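Local coordinates for protein alkaline phosphatase (Thermus thermophilus, PDB 7KWD) that probably hydrolyses phosphate monoesters as a homodimeric alkaline phosphatase, using an active site built on bound zinc and magnesium ions, at residues G48-D53 with T320-L325; V231-D236 with A271-H276; A277-D282 with Q401-A406; F349-R354 with R370-V375. All coordinates share one frame; numbering follows the deposited sequence.

How the contacts relate
Contacts 1, 2 and 3 meet at the metal centre. Helix 273-280 runs through the second segment of contact 2 and the first of contact 3, and supplies two zinc ligands, D275 and H279; H433 adds a third. Contact 1 adjoins both: T320 OG1 lies 2.6 Å from D275 OD1, and D53 OD2 lies 2.8 Å from N278 ND2. Contact 4 is farther out, its nearest atoms about 11 Å from contact 1, yet two salt bridges tie it inward, R273 NH2 to E350 OE2 (2.8 Å) from contact 2 and D282 OD2 to K373 NZ (2.9 Å) from contact 3. Contacts 1 and 3 also touch the second subunit.

Contact 1. Residues G48-D53 with T320-L325; sequences GFSWED and TGVGGL
V322 straddles S50 and E52 and makes the tightly packed part of this contact. Its CG1 branch lies 3.6 Å from S50 CB, while CG2 meets E52 CG at 3.8 Å, the glutamate chain running crosswise to the valine. E52 CB then packs on the carbonyl O of G323 at 3.4 Å. A bend at chi2 takes CD back to the backbone of G324, where E52 OE2 comes within 3.6 Å of G324 CA; OE1 is held by T434 of the second subunit.

Elsewhere the segments are joined more loosely, through waters: two between the D53 side and G323, a third at the outer end. One water has four partners: it accepts from S50 OG and from G323 N (2.8 Å), and donates to D53 OD1 and T320 O. A second joins D53 OD1 to G323 O, and the third links both E52 O and E52 OE2 to L325 N.

S50 and D53 form a capping box at the start of helix 51-65. With its OG between the backbone N and the carbonyl carbon (chi1 76°), S50 OG accepts from D53 N at 3.2 Å and weakly from E52 N, and S50 N donates to D53 OD2 at 2.9 Å in return. An alanine in place of this serine would probably leave these two helix amides without their cap and the four-partner water with only three. D53 OD2 also hydrogen-bonds N278 ND2.

The helix start thus lies against the end of strand 310-325, with I274 and N278 of helix 273-280 packing on D53 and T320 respectively, T434 of the same chain on V322, and E52 of the second subunit also reaching V322.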
loop_
_atom_site.group_PDB
_atom_site.type_symbol
_atom_site.label_atom_id
_atom_site.label_comp_id
_atom_site.label_asym_id
_atom_site.label_seq_id
_atom_site.Cartn_x
_atom_site.Cartn_y
_atom_site.Cartn_z
ATOM N N GLY A 48 2.016 -9.054 8.315
ATOM C CA GLY A 48 1.191 -9.007 7.114
ATOM C C GLY A 48 0.373 -7.748 6.916
ATOM O O GLY A 48 -0.504 -7.706 6.035
ATOM N N PHE A 49 0.700 -6.682 7.648
ATOM C CA PHE A 49 -0.120 -5.482 7.731
ATOM C C PHE A 49 0.214 -4.520 6.604
ATOM O O PHE A 49 1.337 -4.025 6.505
ATOM C CB PHE A 49 0.108 -4.829 9.094
ATOM C CG PHE A 49 -0.675 -3.573 9.358
ATOM C CD1 PHE A 49 -2.047 -3.611 9.536
ATOM C CD2 PHE A 49 -0.005 -2.337 9.507
ATOM C CE1 PHE A 49 -2.765 -2.460 9.838
ATOM C CE2 PHE A 49 -0.717 -1.187 9.798
ATOM C CZ PHE A 49 -2.092 -1.245 9.985
ATOM N N SER A 50 -0.776 -4.249 5.768
ATOM C CA SER A 50 -0.599 -3.370 4.617
ATOM C C SER A 50 -1.223 -2.015 4.881
ATOM O O SER A 50 -1.941 -1.820 5.870
ATOM C CB SER A 50 -1.237 -4.004 3.376
ATOM O OG SER A 50 -2.622 -3.871 3.442
ATOM N N TRP A 51 -0.950 -1.069 3.970
ATOM C CA TRP A 51 -1.568 0.248 4.059
ATOM C C TRP A 51 -3.036 0.196 3.680
ATOM O O TRP A 51 -3.809 1.081 4.084
ATOM C CB TRP A 51 -0.799 1.256 3.182
ATOM C CG TRP A 51 0.593 1.558 3.753
ATOM C CD1 TRP A 51 1.811 1.274 3.183
ATOM C CD2 TRP A 51 0.878 2.194 5.010
ATOM N NE1 TRP A 51 2.829 1.684 4.026
ATOM C CE2 TRP A 51 2.274 2.256 5.144
ATOM C CE3 TRP A 51 0.077 2.726 6.031
ATOM C CZ2 TRP A 51 2.885 2.833 6.259
ATOM C CZ3 TRP A 51 0.691 3.305 7.132
ATOM C CH2 TRP A 51 2.082 3.352 7.230
ATOM N N GLU A 52 -3.471 -0.825 2.948
ATOM C CA GLU A 52 -4.908 -0.958 2.746
ATOM C C GLU A 52 -5.582 -1.358 4.050
ATOM O O GLU A 52 -6.622 -0.798 4.395
ATOM C CB GLU A 52 -5.234 -1.963 1.646
ATOM C CG GLU A 52 -4.630 -1.642 0.286
ATOM C CD GLU A 52 -5.154 -0.350 -0.356
ATOM O OE1 GLU A 52 -4.494 0.127 -1.296
ATOM O OE2 GLU A 52 -6.203 0.188 0.077
ATOM N N ASP A 53 -4.990 -2.299 4.806
ATOM C CA ASP A 53 -5.565 -2.638 6.099
ATOM C C ASP A 53 -5.665 -1.404 6.975
ATOM O O ASP A 53 -6.630 -1.235 7.737
ATOM C CB ASP A 53 -4.732 -3.677 6.882
ATOM C CG ASP A 53 -4.412 -4.943 6.073
ATOM O OD1 ASP A 53 -5.233 -5.336 5.223
ATOM O OD2 ASP A 53 -3.348 -5.560 6.322
ATOM N N THR A 320 0.365 -8.217 3.038
ATOM C CA THR A 320 -0.263 -9.454 2.589
ATOM C C THR A 320 -1.644 -9.163 2.029
ATOM O O THR A 320 -2.437 -8.431 2.639
ATOM C CB THR A 320 -0.350 -10.473 3.724
ATOM O OG1 THR A 320 0.968 -10.771 4.129
ATOM C CG2 THR A 320 -1.056 -11.776 3.254
ATOM N N GLY A 321 -1.925 -9.769 0.881
ATOM C CA GLY A 321 -3.180 -9.603 0.197
ATOM C C GLY A 321 -2.986 -8.924 -1.140
ATOM O O GLY A 321 -2.554 -9.569 -2.094
ATOM N N VAL A 322 -3.267 -7.620 -1.245
ATOM C CA VAL A 322 -3.690 -6.783 -0.150
ATOM C C VAL A 322 -5.167 -6.499 -0.313
ATOM O O VAL A 322 -5.682 -6.503 -1.449
ATOM C CB VAL A 322 -2.874 -5.464 -0.101
ATOM C CG1 VAL A 322 -1.406 -5.758 0.231
ATOM C CG2 VAL A 322 -2.996 -4.676 -1.378
ATOM N N GLY A 323 -5.820 -6.238 0.818
ATOM C CA GLY A 323 -7.255 -6.091 0.892
ATOM C C GLY A 323 -7.717 -4.645 0.921
ATOM O O GLY A 323 -7.867 -4.036 1.989
ATOM N N GLY A 324 -7.995 -4.100 -0.257
ATOM C CA GLY A 324 -8.271 -2.679 -0.398
ATOM C C GLY A 324 -9.755 -2.373 -0.492
ATOM O O GLY A 324 -10.497 -3.009 -1.257
ATOM N N LEU A 325 -10.175 -1.399 0.311
ATOM C CA LEU A 325 -11.471 -0.765 0.123
ATOM C C LEU A 325 -11.413 0.045 -1.158
ATOM O O LEU A 325 -10.570 0.936 -1.284
ATOM C CB LEU A 325 -11.810 0.128 1.307
ATOM C CG LEU A 325 -13.217 0.730 1.232
ATOM C CD1 LEU A 325 -14.352 -0.269 1.632
ATOM C CD2 LEU A 325 -13.246 1.964 2.146
HETATM O O HOH W 1 -4.013 -6.227 2.971
HETATM O O HOH W 2 -8.116 -0.036 1.814
HETATM O O HOH W 3 -7.934 -5.311 4.509
#

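Contact 2. Residues V231-D236 with A271-H276; sequences VPYEID and AGRIDH. With ZN (zinc ion), chain F.
The guanidinium of R273 lies flat on one face of the Y233 ring, the planes 21° apart and R273 CZ 4.0 Å from the ring centroid, in a stacked cation-pi pair. NH1 and NH2 spread over the CE2 side of the ring, while at the ring's edge, in its plane, Y233 CE1 meets R273 O at 3.4 Å. The phenol oxygen continues past the arginine to H276, where Y233 OH touches H276 CB at 3.1 Å.

Several hydrogen bonds fix the rotation of the guanidinium. R273 NH1 donates to V231 O at 2.9 Å, approaching from above the carbonyl plane. R273 NE donates almost straight (173°) to H276 ND1 at 2.9 Å, each partner lying in or near the plane of the other's flat group. The arginine chain is bent at chi2 and again at chi3 (67°), the second bend placing NE. NH2 adds a weak bond to the same imidazole nitrogen, and its strongest polar partner is E350, which forms a salt bridge with it.

The next shell holds these groups in turn. G272 O stands 3.7 Å above the plane of the H276 ring, over its centre, H230 meets this ring, and D289 of helix 283-306 packs on both Y233 and R273.

One residue before H276, D275 OD2 binds the zinc ion at 2.0 Å, and D275 OD1 accepts from T320. The stack thus involves the start of helix 273-280, the helix that carries aspartate and histidine ligands to one of the two zinc ions of the alkaline phosphatase metal centre, with H279 and H433 as the other protein ligands.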
loop_
_atom_site.group_PDB
_atom_site.type_symbol
_atom_site.label_atom_id
_atom_site.label_comp_id
_atom_site.label_asym_id
_atom_site.label_seq_id
_atom_site.Cartn_x
_atom_site.Cartn_y
_atom_site.Cartn_z
ATOM N N VAL A 231 -3.649 -18.915 18.192
ATOM C CA VAL A 231 -4.747 -18.359 18.995
ATOM C C VAL A 231 -5.842 -17.886 18.056
ATOM O O VAL A 231 -5.538 -17.387 16.953
ATOM C CB VAL A 231 -4.248 -17.203 19.884
ATOM C CG1 VAL A 231 -5.359 -16.681 20.768
ATOM C CG2 VAL A 231 -3.074 -17.685 20.707
ATOM N N PRO A 232 -7.117 -18.058 18.403
ATOM C CA PRO A 232 -8.189 -17.599 17.515
ATOM C C PRO A 232 -8.112 -16.104 17.198
ATOM O O PRO A 232 -7.706 -15.278 18.023
ATOM C CB PRO A 232 -9.469 -17.933 18.303
ATOM C CG PRO A 232 -9.079 -19.118 19.173
ATOM C CD PRO A 232 -7.617 -18.892 19.520
ATOM N N TYR A 233 -8.580 -15.774 15.994
ATOM C CA TYR A 233 -8.796 -14.384 15.617
ATOM C C TYR A 233 -9.611 -13.629 16.659
ATOM O O TYR A 233 -10.552 -14.175 17.256
ATOM C CB TYR A 233 -9.524 -14.322 14.290
ATOM C CG TYR A 233 -8.780 -14.829 13.104
ATOM C CD1 TYR A 233 -7.767 -14.068 12.530
ATOM C CD2 TYR A 233 -9.122 -16.054 12.512
ATOM C CE1 TYR A 233 -7.090 -14.524 11.382
ATOM C CE2 TYR A 233 -8.458 -16.514 11.392
ATOM C CZ TYR A 233 -7.434 -15.746 10.835
ATOM O OH TYR A 233 -6.746 -16.167 9.725
ATOM N N GLU A 234 -9.271 -12.354 16.837
ATOM C CA GLU A 234 -10.090 -11.468 17.664
ATOM C C GLU A 234 -11.585 -11.551 17.320
ATOM O O GLU A 234 -12.431 -11.573 18.217
ATOM C CB GLU A 234 -9.598 -10.025 17.524
ATOM C CG GLU A 234 -10.426 -8.989 18.281
ATOM C CD GLU A 234 -10.385 -9.129 19.798
ATOM O OE1 GLU A 234 -9.516 -9.839 20.374
ATOM O OE2 GLU A 234 -11.275 -8.531 20.433
ATOM N N ILE A 235 -11.936 -11.589 16.036
ATOM C CA ILE A 235 -13.364 -11.589 15.716
ATOM C C ILE A 235 -14.043 -12.811 16.324
ATOM O O ILE A 235 -15.191 -12.744 16.772
ATOM C CB ILE A 235 -13.579 -11.502 14.190
ATOM C CG1 ILE A 235 -15.047 -11.180 13.899
ATOM C CG2 ILE A 235 -13.140 -12.776 13.470
ATOM C CD1 ILE A 235 -15.360 -10.916 12.444
ATOM N N ASP A 236 -13.340 -13.932 16.380
ATOM C CA ASP A 236 -13.920 -15.159 16.914
ATOM C C ASP A 236 -13.920 -15.128 18.439
ATOM O O ASP A 236 -14.925 -15.470 19.066
ATOM C CB ASP A 236 -13.154 -16.360 16.351
ATOM C CG ASP A 236 -13.261 -16.466 14.821
ATOM O OD1 ASP A 236 -14.328 -16.142 14.272
ATOM O OD2 ASP A 236 -12.280 -16.880 14.154
ATOM N N ALA A 271 1.165 -9.197 16.596
ATOM C CA ALA A 271 -0.193 -9.337 16.081
ATOM C C ALA A 271 -0.037 -10.167 14.823
ATOM O O ALA A 271 -0.009 -9.662 13.704
ATOM C CB ALA A 271 -0.828 -7.985 15.807
ATOM N N GLY A 272 0.116 -11.481 15.037
ATOM C CA GLY A 272 0.566 -12.351 13.976
ATOM C C GLY A 272 -0.484 -12.864 13.053
ATOM O O GLY A 272 -0.145 -13.524 12.052
ATOM N N ARG A 273 -1.766 -12.619 13.335
ATOM C CA ARG A 273 -2.822 -13.198 12.513
ATOM C C ARG A 273 -3.492 -12.171 11.613
ATOM O O ARG A 273 -4.400 -12.524 10.841
ATOM C CB ARG A 273 -3.857 -13.906 13.396
ATOM C CG ARG A 273 -3.197 -14.948 14.345
ATOM C CD ARG A 273 -4.074 -16.166 14.670
ATOM N NE ARG A 273 -4.265 -16.980 13.467
ATOM C CZ ARG A 273 -5.285 -17.807 13.282
ATOM N NH1 ARG A 273 -6.213 -17.957 14.222
ATOM N NH2 ARG A 273 -5.362 -18.473 12.146
ATOM N N ILE A 274 -3.034 -10.918 11.650
ATOM C CA ILE A 274 -3.353 -9.995 10.568
ATOM C C ILE A 274 -2.979 -10.632 9.240
ATOM O O ILE A 274 -3.786 -10.676 8.307
ATOM C CB ILE A 274 -2.629 -8.653 10.768
ATOM C CG1 ILE A 274 -3.145 -7.949 12.032
ATOM C CG2 ILE A 274 -2.752 -7.795 9.515
ATOM C CD1 ILE A 274 -2.246 -6.773 12.472
ATOM N N ASP A 275 -1.740 -11.143 9.152
ATOM C CA ASP A 275 -1.276 -11.891 7.987
ATOM C C ASP A 275 -2.255 -12.999 7.616
ATOM O O ASP A 275 -2.710 -13.079 6.477
ATOM C CB ASP A 275 0.118 -12.459 8.289
ATOM C CG ASP A 275 0.721 -13.196 7.138
ATOM O OD1 ASP A 275 0.920 -12.556 6.069
ATOM O OD2 ASP A 275 1.024 -14.404 7.313
ATOM N N HIS A 276 -2.644 -13.817 8.592
ATOM C CA HIS A 276 -3.483 -14.972 8.306
ATOM C C HIS A 276 -4.830 -14.549 7.748
ATOM O O HIS A 276 -5.324 -15.134 6.781
ATOM C CB HIS A 276 -3.683 -15.806 9.571
ATOM C CG HIS A 276 -2.405 -16.351 10.115
ATOM N ND1 HIS A 276 -2.328 -16.991 11.322
ATOM C CD2 HIS A 276 -1.145 -16.323 9.626
ATOM C CE1 HIS A 276 -1.080 -17.356 11.557
ATOM N NE2 HIS A 276 -0.340 -16.962 10.541
HETATM ZN ZN ZN F . 1.848 -15.031 5.614
#

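Contact 3. Residues A277-D282 with Q401-A406; sequences ANHLND and QGVQPA. With ZN (zinc ion), chain F.
The side chains of H279 and V403 meet nearly perpendicular to each other, and the histidine can be followed outward from its backbone. H279 CB lies 4.1 Å from V403 CG2. CG is anti to the carbonyl carbon (chi1 -82°), and from there H279 ND1 passes V403 CG2 at 4.0 Å and hydrogen-bonds G431 O. CD2 and CE1 flank the tip, where H279 NE2 binds the zinc ion at 2.2 Å, with D275 and H433 as fellow ligands. At the backbone, V403 CB lies 3.3 Å from H279 O. Next along, L280 CB packs on A406 CB at 3.7 Å.

N281, at positive phi (67°), is the C-prime residue of a Schellman motif that ends the helix. N281 OD1 accepts from Q401 NE2 at 2.9 Å, the two amide planes 75° apart, and takes a further bond from a water. N281 ND2 turns back to N278 O at 3.0 Å and also reaches S430 O. An alanine here would probably leave Q401 NE2 and the water without this acceptor, and N278 O and S430 O without this donor.

Chemically, the loop gives the helix end apolar cover and one amide bond, while the carbonyl of G431, outside this loop, engages ND1, consistent with a proton there and with NE2 being used for the zinc ion.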
loop_
_atom_site.group_PDB
_atom_site.type_symbol
_atom_site.label_atom_id
_atom_site.label_comp_id
_atom_site.label_asym_id
_atom_site.label_seq_id
_atom_site.Cartn_x
_atom_site.Cartn_y
_atom_site.Cartn_z
ATOM N N ALA A 277 -5.457 -13.544 8.364
ATOM C CA ALA A 277 -6.735 -13.086 7.847
ATOM C C ALA A 277 -6.575 -12.557 6.442
ATOM O O ALA A 277 -7.455 -12.740 5.598
ATOM C CB ALA A 277 -7.324 -12.008 8.751
ATOM N N ASN A 278 -5.462 -11.866 6.175
ATOM C CA ASN A 278 -5.260 -11.350 4.827
ATOM C C ASN A 278 -5.086 -12.485 3.842
ATOM O O ASN A 278 -5.494 -12.356 2.677
ATOM C CB ASN A 278 -4.063 -10.409 4.780
ATOM C CG ASN A 278 -4.368 -9.053 5.432
ATOM O OD1 ASN A 278 -5.517 -8.655 5.575
ATOM N ND2 ASN A 278 -3.319 -8.362 5.835
ATOM N N HIS A 279 -4.442 -13.583 4.284
ATOM C CA HIS A 279 -4.360 -14.799 3.478
ATOM C C HIS A 279 -5.754 -15.338 3.150
ATOM O O HIS A 279 -6.034 -15.698 2.001
ATOM C CB HIS A 279 -3.555 -15.868 4.218
ATOM C CG HIS A 279 -2.075 -15.722 4.091
ATOM N ND1 HIS A 279 -1.442 -15.630 2.871
ATOM C CD2 HIS A 279 -1.098 -15.647 5.029
ATOM C CE1 HIS A 279 -0.141 -15.531 3.060
ATOM N NE2 HIS A 279 0.092 -15.558 4.358
ATOM N N LEU A 280 -6.646 -15.398 4.156
ATOM C CA LEU A 280 -8.015 -15.834 3.883
ATOM C C LEU A 280 -8.781 -14.877 2.959
ATOM O O LEU A 280 -9.801 -15.273 2.392
ATOM C CB LEU A 280 -8.821 -15.961 5.174
ATOM C CG LEU A 280 -8.160 -16.687 6.332
ATOM C CD1 LEU A 280 -9.074 -16.749 7.505
ATOM C CD2 LEU A 280 -7.761 -18.062 5.905
ATOM N N ASN A 281 -8.324 -13.639 2.808
ATOM C CA ASN A 281 -9.068 -12.580 2.114
ATOM C C ASN A 281 -10.319 -12.228 2.911
ATOM O O ASN A 281 -11.382 -12.022 2.328
ATOM C CB ASN A 281 -9.464 -12.962 0.694
ATOM C CG ASN A 281 -8.329 -12.855 -0.307
ATOM O OD1 ASN A 281 -8.594 -12.897 -1.495
ATOM N ND2 ASN A 281 -7.075 -12.752 0.164
ATOM N N ASP A 282 -10.200 -12.210 4.231
ATOM C CA ASP A 282 -11.300 -11.939 5.146
ATOM C C ASP A 282 -11.082 -10.571 5.799
ATOM O O ASP A 282 -10.464 -10.446 6.862
ATOM C CB ASP A 282 -11.398 -13.042 6.180
ATOM C CG ASP A 282 -12.559 -12.848 7.132
ATOM O OD1 ASP A 282 -13.152 -11.737 7.154
ATOM O OD2 ASP A 282 -12.871 -13.803 7.876
ATOM N N GLN A 401 -5.126 -16.544 -6.448
ATOM C CA GLN A 401 -5.864 -16.683 -5.193
ATOM C C GLN A 401 -5.461 -18.009 -4.540
ATOM O O GLN A 401 -6.206 -18.989 -4.538
ATOM C CB GLN A 401 -7.355 -16.584 -5.463
ATOM C CG GLN A 401 -7.815 -15.272 -6.138
ATOM C CD GLN A 401 -8.010 -14.095 -5.169
ATOM O OE1 GLN A 401 -8.494 -13.035 -5.573
ATOM N NE2 GLN A 401 -7.620 -14.278 -3.902
ATOM N N GLY A 402 -4.292 -18.016 -3.920
ATOM C CA GLY A 402 -3.613 -19.239 -3.539
ATOM C C GLY A 402 -3.988 -19.840 -2.200
ATOM O O GLY A 402 -3.380 -20.825 -1.775
ATOM N N VAL A 403 -4.965 -19.291 -1.509
ATOM C CA VAL A 403 -5.360 -19.775 -0.195
ATOM C C VAL A 403 -6.819 -20.209 -0.280
ATOM O O VAL A 403 -7.711 -19.390 -0.562
ATOM C CB VAL A 403 -5.136 -18.702 0.877
ATOM C CG1 VAL A 403 -5.735 -19.147 2.199
ATOM C CG2 VAL A 403 -3.615 -18.412 1.016
ATOM N N GLN A 404 -7.059 -21.499 -0.063
ATOM C CA GLN A 404 -8.355 -22.096 -0.356
ATOM C C GLN A 404 -8.738 -23.054 0.747
ATOM O O GLN A 404 -7.873 -23.682 1.357
ATOM C CB GLN A 404 -8.325 -22.820 -1.709
ATOM C CG GLN A 404 -7.953 -21.926 -2.887
ATOM C CD GLN A 404 -9.095 -20.996 -3.259
ATOM O OE1 GLN A 404 -10.183 -21.111 -2.700
ATOM N NE2 GLN A 404 -8.855 -20.077 -4.202
ATOM N N PRO A 405 -10.040 -23.188 1.033
ATOM C CA PRO A 405 -11.094 -22.575 0.214
ATOM C C PRO A 405 -11.448 -21.115 0.539
ATOM O O PRO A 405 -12.344 -20.564 -0.087
ATOM C CB PRO A 405 -12.302 -23.469 0.510
ATOM C CG PRO A 405 -12.097 -23.887 1.940
ATOM C CD PRO A 405 -10.596 -23.987 2.143
ATOM N N ALA A 406 -10.724 -20.487 1.465
ATOM C CA ALA A 406 -11.130 -19.168 1.950
ATOM C C ALA A 406 -11.259 -18.146 0.830
ATOM O O ALA A 406 -12.180 -17.320 0.851
ATOM C CB ALA A 406 -10.142 -18.659 2.992
HETATM ZN ZN ZN F . 1.848 -15.031 5.614
HETATM O O HOH W 4 -10.732 -12.491 -3.094
#

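Contact 4. Residues F349-R354 with R370-V375; sequences FEHMLR and RAMKGV
K373 lies across the F349 side chain at about a right angle, with K373 CE 3.5 Å from F349 CE1. K373 NZ lies 4.8 Å from the F349 ring centroid and 27° off the normal, an off-centre cation-pi contact. The ammonium group is held mainly elsewhere: it donates to A347 O, bonds Q345 and forms a salt bridge with D282, whose carboxylate also accepts from F349 N. A bend at chi2 (-61°) places CD of the lysine, and the chain before it is covered by M352, M352 SD sitting 3.7 Å from K373 CG. The same sulfur lies at the edge of the F349 ring, in its plane.

M352 and M372 lie alongside each other, pointing opposite ways, which brings M352 CG to 3.6 Å from M372 SD. M372 SD also meets H351 CD2 at 3.8 Å, at the edge of the imidazole and in its plane, a Met-aromatic contact by the rim rather than the face.

The pairing joins helix 349-356 to the C-terminal part of helix 362-373, with the backbones 7.5 Å apart between M352 CA and M372 CA. Helix 406-412 packs on the first of these helices, M409 touching F349, M352 and L353, and A410 touching F349.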
loop_
_atom_site.group_PDB
_atom_site.type_symbol
_atom_site.label_atom_id
_atom_site.label_comp_id
_atom_site.label_asym_id
_atom_site.label_seq_id
_atom_site.Cartn_x
_atom_site.Cartn_y
_atom_site.Cartn_z
ATOM N N PHE A 349 -13.718 -16.592 8.341
ATOM C CA PHE A 349 -13.806 -17.735 7.436
ATOM C C PHE A 349 -13.282 -19.013 8.093
ATOM O O PHE A 349 -13.761 -20.107 7.790
ATOM C CB PHE A 349 -13.006 -17.447 6.164
ATOM C CG PHE A 349 -13.669 -16.481 5.198
ATOM C CD1 PHE A 349 -15.037 -16.279 5.205
ATOM C CD2 PHE A 349 -12.907 -15.795 4.260
ATOM C CE1 PHE A 349 -15.622 -15.418 4.297
ATOM C CE2 PHE A 349 -13.488 -14.930 3.367
ATOM C CZ PHE A 349 -14.851 -14.749 3.379
ATOM N N GLU A 350 -12.271 -18.893 8.951
ATOM C CA GLU A 350 -11.666 -20.056 9.597
ATOM C C GLU A 350 -12.651 -20.722 10.529
ATOM O O GLU A 350 -12.731 -21.956 10.597
ATOM C CB GLU A 350 -10.413 -19.622 10.359
ATOM C CG GLU A 350 -9.848 -20.646 11.337
ATOM C CD GLU A 350 -8.585 -20.136 12.044
ATOM O OE1 GLU A 350 -8.679 -19.716 13.219
ATOM O OE2 GLU A 350 -7.503 -20.142 11.418
ATOM N N HIS A 351 -13.408 -19.911 11.258
ATOM C CA HIS A 351 -14.406 -20.452 12.173
ATOM C C HIS A 351 -15.595 -20.997 11.405
ATOM O O HIS A 351 -16.053 -22.112 11.672
ATOM C CB HIS A 351 -14.809 -19.364 13.133
ATOM C CG HIS A 351 -15.800 -19.787 14.153
ATOM N ND1 HIS A 351 -15.430 -20.338 15.357
ATOM C CD2 HIS A 351 -17.149 -19.703 14.167
ATOM C CE1 HIS A 351 -16.512 -20.568 16.073
ATOM N NE2 HIS A 351 -17.567 -20.187 15.376
ATOM N N MET A 352 -16.066 -20.253 10.403
ATOM C CA MET A 352 -17.090 -20.770 9.509
ATOM C C MET A 352 -16.704 -22.144 8.981
ATOM O O MET A 352 -17.476 -23.097 9.087
ATOM C CB MET A 352 -17.330 -19.788 8.359
ATOM C CG MET A 352 -17.998 -18.470 8.831
ATOM S SD MET A 352 -18.034 -17.121 7.599
ATOM C CE MET A 352 -19.064 -17.965 6.317
ATOM N N LEU A 353 -15.498 -22.273 8.419
ATOM C CA LEU A 353 -15.077 -23.562 7.882
ATOM C C LEU A 353 -15.122 -24.633 8.968
ATOM O O LEU A 353 -15.554 -25.765 8.734
ATOM C CB LEU A 353 -13.679 -23.450 7.307
ATOM C CG LEU A 353 -13.463 -23.373 5.802
ATOM C CD1 LEU A 353 -14.729 -23.147 5.008
ATOM C CD2 LEU A 353 -12.433 -22.278 5.448
ATOM N N ARG A 354 -14.692 -24.290 10.171
ATOM C CA ARG A 354 -14.747 -25.246 11.269
ATOM C C ARG A 354 -16.188 -25.668 11.533
ATOM O O ARG A 354 -16.493 -26.857 11.620
ATOM C CB ARG A 354 -14.089 -24.597 12.478
ATOM C CG ARG A 354 -13.727 -25.462 13.626
ATOM C CD ARG A 354 -13.077 -24.567 14.684
ATOM N NE ARG A 354 -11.766 -24.066 14.254
ATOM C CZ ARG A 354 -11.286 -22.830 14.460
ATOM N NH1 ARG A 354 -12.000 -21.878 15.094
ATOM N NH2 ARG A 354 -10.060 -22.548 14.017
ATOM N N ARG A 370 -24.961 -15.997 6.254
ATOM C CA ARG A 370 -25.978 -15.138 6.848
ATOM C C ARG A 370 -25.637 -14.825 8.296
ATOM O O ARG A 370 -25.631 -13.664 8.714
ATOM C CB ARG A 370 -27.352 -15.817 6.759
ATOM C CG ARG A 370 -28.589 -14.890 6.880
ATOM C CD ARG A 370 -29.861 -15.663 7.327
ATOM N NE ARG A 370 -29.645 -16.364 8.598
ATOM C CZ ARG A 370 -29.508 -15.747 9.770
ATOM N NH1 ARG A 370 -29.598 -14.430 9.823
ATOM N NH2 ARG A 370 -29.280 -16.432 10.887
ATOM N N ALA A 371 -25.357 -15.846 9.083
ATOM C CA ALA A 371 -25.206 -15.623 10.508
ATOM C C ALA A 371 -23.881 -14.966 10.874
ATOM O O ALA A 371 -23.833 -14.170 11.808
ATOM C CB ALA A 371 -25.343 -16.955 11.240
ATOM N N MET A 372 -22.812 -15.252 10.147
ATOM C CA MET A 372 -21.491 -14.820 10.565
ATOM C C MET A 372 -20.895 -13.718 9.708
ATOM O O MET A 372 -20.006 -13.010 10.194
ATOM C CB MET A 372 -20.560 -16.043 10.614
ATOM C CG MET A 372 -20.967 -17.020 11.746
ATOM S SD MET A 372 -19.992 -18.547 11.862
ATOM C CE MET A 372 -21.118 -19.721 11.088
ATOM N N LYS A 373 -21.395 -13.510 8.486
ATOM C CA LYS A 373 -20.980 -12.383 7.664
ATOM C C LYS A 373 -22.076 -11.363 7.357
ATOM O O LYS A 373 -21.755 -10.309 6.810
ATOM C CB LYS A 373 -20.400 -12.897 6.333
ATOM C CG LYS A 373 -19.094 -13.700 6.522
ATOM C CD LYS A 373 -17.995 -12.835 7.155
ATOM C CE LYS A 373 -16.600 -13.491 7.026
ATOM N NZ LYS A 373 -15.676 -12.947 8.078
ATOM N N GLY A 374 -23.333 -11.619 7.718
ATOM C CA GLY A 374 -24.414 -10.737 7.336
ATOM C C GLY A 374 -24.674 -10.696 5.839
ATOM O O GLY A 374 -25.096 -9.665 5.314
ATOM N N VAL A 375 -24.415 -11.793 5.142
ATOM C CA VAL A 375 -24.447 -11.861 3.685
ATOM C C VAL A 375 -25.495 -12.892 3.276
ATOM O O VAL A 375 -25.599 -13.956 3.897
ATOM C CB VAL A 375 -23.061 -12.250 3.112
ATOM C CG1 VAL A 375 -23.155 -12.770 1.666
ATOM C CG2 VAL A 375 -22.100 -11.065 3.177
#